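Local coordinates for uncharacterized protein (Sulfolobus solfataricus, PDB 4WWM) that probably serves as a ubiquitin-related modifier of the Urm1 family, linked to the archaeal proteasome pathway and possibly to tRNA processing, at residues L27-K32 / D72-I77. Residues are numbered along the deposited sequence; the frame is centred on the assembly and turned at random.
Sequences LRVLVK and DIIEII
V29 and I74 meet end-on, tip to tip, CG1 of V29 standing 4.0 Å from CD1 of I74, and this is one of two methyl pairs joining residues 27-32 to 72-77. The V29 methyl used is the one opposite the backbone N (chi1 171°), which sends it off the helix toward the sheet. I74 answers with its longer branch, extended through CG1 to CD1. Around this pair V4 of the neighbouring strand 3-6 and L68 also touch V29, while I53 of strand 51-55 lies against I74. One residue further on, L30 leaves its backbone at an angle to the strand, yet its CD2 methyl swings back to within 3.9 Å of CD1 of I76. The two side chains cross obliquely; I53 lies against L30 as well, and V4 and L6 of strand 3-6 pack on I76. This is the core of the beta-grasp fold shared by ubiquitin and MoaD-like proteins, in which a mixed sheet curls around a helix, and strand 73-78 runs through its middle between strands 3-6 and 51-55. The alternation of the strand turns I74 and I76 to the helix, whereas I73 and I77 point to the other face. K32 stands off the helix, and its NZ forms a salt bridge with OD2 of D23.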
ATOM      1  N   LEU A  27       6.601  -4.507  -0.462  1.00 17.24           N
ATOM      2  CA  LEU A  27       7.109  -3.716  -1.574  1.00 16.15           C
ATOM      3  C   LEU A  27       6.469  -4.161  -2.886  1.00 15.87           C
ATOM      4  O   LEU A  27       6.084  -3.333  -3.708  1.00 18.28           O
ATOM      5  CB  LEU A  27       8.631  -3.826  -1.673  1.00 17.69           C
ATOM      6  CG  LEU A  27       9.249  -3.105  -2.876  1.00 22.08           C
ATOM      7  CD1 LEU A  27       8.955  -1.614  -2.818  1.00 20.16           C
ATOM      8  CD2 LEU A  27      10.749  -3.348  -2.944  1.00 25.41           C
ATOM      9  N   ARG A  28       6.356  -5.472  -3.069  1.00 19.99           N
ATOM     10  CA  ARG A  28       5.787  -6.022  -4.291  1.00 19.62           C
ATOM     11  C   ARG A  28       4.296  -5.716  -4.386  1.00 17.86           C
ATOM     12  O   ARG A  28       3.775  -5.494  -5.480  1.00 17.99           O
ATOM     13  CB  ARG A  28       6.026  -7.531  -4.364  1.00 24.16           C
ATOM     14  CG  ARG A  28       7.498  -7.913  -4.423  1.00 35.69           C
ATOM     15  CD  ARG A  28       7.811  -8.745  -5.655  1.00 49.74           C
ATOM     16  NE  ARG A  28       7.034  -9.980  -5.692  1.00 50.23           N
ATOM     17  CZ  ARG A  28       6.876 -10.740  -6.771  1.00 57.96           C
ATOM     18  NH1 ARG A  28       7.435 -10.394  -7.925  1.00 50.24           N
ATOM     19  NH2 ARG A  28       6.149 -11.846  -6.700  1.00 63.43           N
ATOM     20  N   VAL A  29       3.613  -5.707  -3.245  1.00 19.64           N
ATOM     21  CA  VAL A  29       2.217  -5.284  -3.204  1.00 17.29           C
ATOM     22  C   VAL A  29       2.122  -3.868  -3.764  1.00 15.60           C
ATOM     23  O   VAL A  29       1.331  -3.600  -4.669  1.00 15.38           O
ATOM     24  CB  VAL A  29       1.639  -5.327  -1.765  1.00 15.14           C
ATOM     25  CG1 VAL A  29       0.252  -4.679  -1.694  1.00 15.07           C
ATOM     26  CG2 VAL A  29       1.567  -6.756  -1.264  1.00 18.29           C
ATOM     27  N   LEU A  30       2.952  -2.973  -3.240  1.00 17.15           N
ATOM     28  CA  LEU A  30       2.898  -1.570  -3.629  1.00 12.32           C
ATOM     29  C   LEU A  30       3.270  -1.379  -5.095  1.00 12.93           C
ATOM     30  O   LEU A  30       2.677  -0.548  -5.780  1.00 15.56           O
ATOM     31  CB  LEU A  30       3.820  -0.734  -2.738  1.00 11.86           C
ATOM     32  CG  LEU A  30       3.517  -0.804  -1.238  1.00 11.75           C
ATOM     33  CD1 LEU A  30       4.539  -0.004  -0.443  1.00 16.19           C
ATOM     34  CD2 LEU A  30       2.108  -0.323  -0.929  1.00 15.27           C
ATOM     35  N   VAL A  31       4.241  -2.146  -5.577  1.00 19.71           N
ATOM     36  CA  VAL A  31       4.660  -2.042  -6.971  1.00 15.17           C
ATOM     37  C   VAL A  31       3.540  -2.508  -7.901  1.00 19.77           C
ATOM     38  O   VAL A  31       3.336  -1.928  -8.968  1.00 16.39           O
ATOM     39  CB  VAL A  31       5.945  -2.856  -7.243  1.00 16.72           C
ATOM     40  CG1 VAL A  31       6.201  -3.008  -8.743  1.00 19.77           C
ATOM     41  CG2 VAL A  31       7.142  -2.189  -6.585  1.00 16.75           C
ATOM     42  N   LYS A  32       2.817  -3.552  -7.502  1.00 20.26           N
ATOM     43  CA  LYS A  32       1.714  -4.056  -8.316  1.00 18.70           C
ATOM     44  C   LYS A  32       0.572  -3.045  -8.371  1.00 21.87           C
ATOM     45  O   LYS A  32      -0.057  -2.865  -9.412  1.00 20.28           O
ATOM     46  CB  LYS A  32       1.200  -5.392  -7.774  1.00 21.89           C
ATOM     47  CG  LYS A  32      -0.012  -5.932  -8.539  1.00 41.96           C
ATOM     48  CD  LYS A  32      -0.361  -7.360  -8.145  1.00 33.60           C
ATOM     49  CE  LYS A  32       0.668  -8.356  -8.658  1.00 36.74           C
ATOM     50  NZ  LYS A  32       0.346  -9.755  -8.256  1.00 38.36           N
ATOM     51  N   ASP A  72      -4.214 -10.542   5.526  1.00 21.27           N
ATOM     52  CA  ASP A  72      -3.805  -9.236   6.039  1.00 18.89           C
ATOM     53  C   ASP A  72      -4.530  -8.109   5.311  1.00 21.11           C
ATOM     54  O   ASP A  72      -4.815  -8.208   4.119  1.00 20.58           O
ATOM     55  CB  ASP A  72      -2.293  -9.039   5.904  1.00 18.06           C
ATOM     56  CG  ASP A  72      -1.500  -9.812   6.945  1.00 20.30           C
ATOM     57  OD1 ASP A  72      -2.075 -10.198   7.986  1.00 21.02           O
ATOM     58  OD2 ASP A  72      -0.288 -10.019   6.722  1.00 21.26           O
ATOM     59  N   ILE A  73      -4.816  -7.039   6.045  1.00 16.47           N
ATOM     60  CA  ILE A  73      -5.453  -5.858   5.483  1.00 15.78           C
ATOM     61  C   ILE A  73      -4.460  -4.704   5.458  1.00 16.80           C
ATOM     62  O   ILE A  73      -3.982  -4.261   6.503  1.00 18.59           O
ATOM     63  CB  ILE A  73      -6.702  -5.454   6.285  1.00 18.05           C
ATOM     64  CG1 ILE A  73      -7.715  -6.605   6.295  1.00 21.00           C
ATOM     65  CG2 ILE A  73      -7.326  -4.192   5.690  1.00 21.01           C
ATOM     66  CD1 ILE A  73      -8.915  -6.370   7.191  1.00 25.04           C
ATOM     67  N   ILE A  74      -4.161  -4.232   4.253  1.00 16.04           N
ATOM     68  CA  ILE A  74      -3.209  -3.148   4.050  1.00 14.12           C
ATOM     69  C   ILE A  74      -3.942  -1.857   3.699  1.00 16.44           C
ATOM     70  O   ILE A  74      -4.569  -1.766   2.649  1.00 17.75           O
ATOM     71  CB  ILE A  74      -2.210  -3.488   2.926  1.00 12.04           C
ATOM     72  CG1 ILE A  74      -1.461  -4.781   3.262  1.00 14.09           C
ATOM     73  CG2 ILE A  74      -1.232  -2.338   2.722  1.00 12.48           C
ATOM     74  CD1 ILE A  74      -0.649  -5.340   2.112  1.00 17.22           C
ATOM     75  N   GLU A  75      -3.854  -0.859   4.572  1.00 15.33           N
ATOM     76  CA  GLU A  75      -4.489   0.432   4.319  1.00 14.68           C
ATOM     77  C   GLU A  75      -3.444   1.448   3.892  1.00 16.79           C
ATOM     78  O   GLU A  75      -2.452   1.649   4.589  1.00 16.59           O
ATOM     79  CB  GLU A  75      -5.224   0.939   5.562  1.00 22.16           C
ATOM     80  CG  GLU A  75      -6.365   0.054   6.023  1.00 34.29           C
ATOM     81  CD  GLU A  75      -7.001   0.562   7.299  1.00 44.16           C
ATOM     82  OE1 GLU A  75      -7.468   1.719   7.309  1.00 31.21           O
ATOM     83  OE2 GLU A  75      -7.026  -0.192   8.294  1.00 54.78           O
ATOM     84  N   ILE A  76      -3.668   2.081   2.743  1.00 14.46           N
ATOM     85  CA  ILE A  76      -2.775   3.124   2.257  1.00 12.78           C
ATOM     86  C   ILE A  76      -3.470   4.469   2.439  1.00 17.28           C
ATOM     87  O   ILE A  76      -4.507   4.737   1.829  1.00 18.88           O
ATOM     88  CB  ILE A  76      -2.378   2.901   0.787  1.00 11.91           C
ATOM     89  CG1 ILE A  76      -1.848   1.476   0.602  1.00 10.17           C
ATOM     90  CG2 ILE A  76      -1.317   3.913   0.369  1.00 16.47           C
ATOM     91  CD1 ILE A  76      -1.552   1.108  -0.829  1.00 13.25           C
ATOM     92  N   ILE A  77      -2.887   5.301   3.297  1.00 16.82           N
ATOM     93  CA  ILE A  77      -3.529   6.519   3.775  1.00 20.40           C
ATOM     94  C   ILE A  77      -2.688   7.757   3.478  1.00 21.06           C
ATOM     95  O   ILE A  77      -1.553   7.864   3.948  1.00 26.21           O
ATOM     96  CB  ILE A  77      -3.774   6.451   5.297  1.00 19.30           C
ATOM     97  CG1 ILE A  77      -4.546   5.178   5.654  1.00 18.55           C
ATOM     98  CG2 ILE A  77      -4.524   7.692   5.773  1.00 22.23           C
ATOM     99  CD1 ILE A  77      -4.657   4.916   7.141  1.00 19.59           C
TER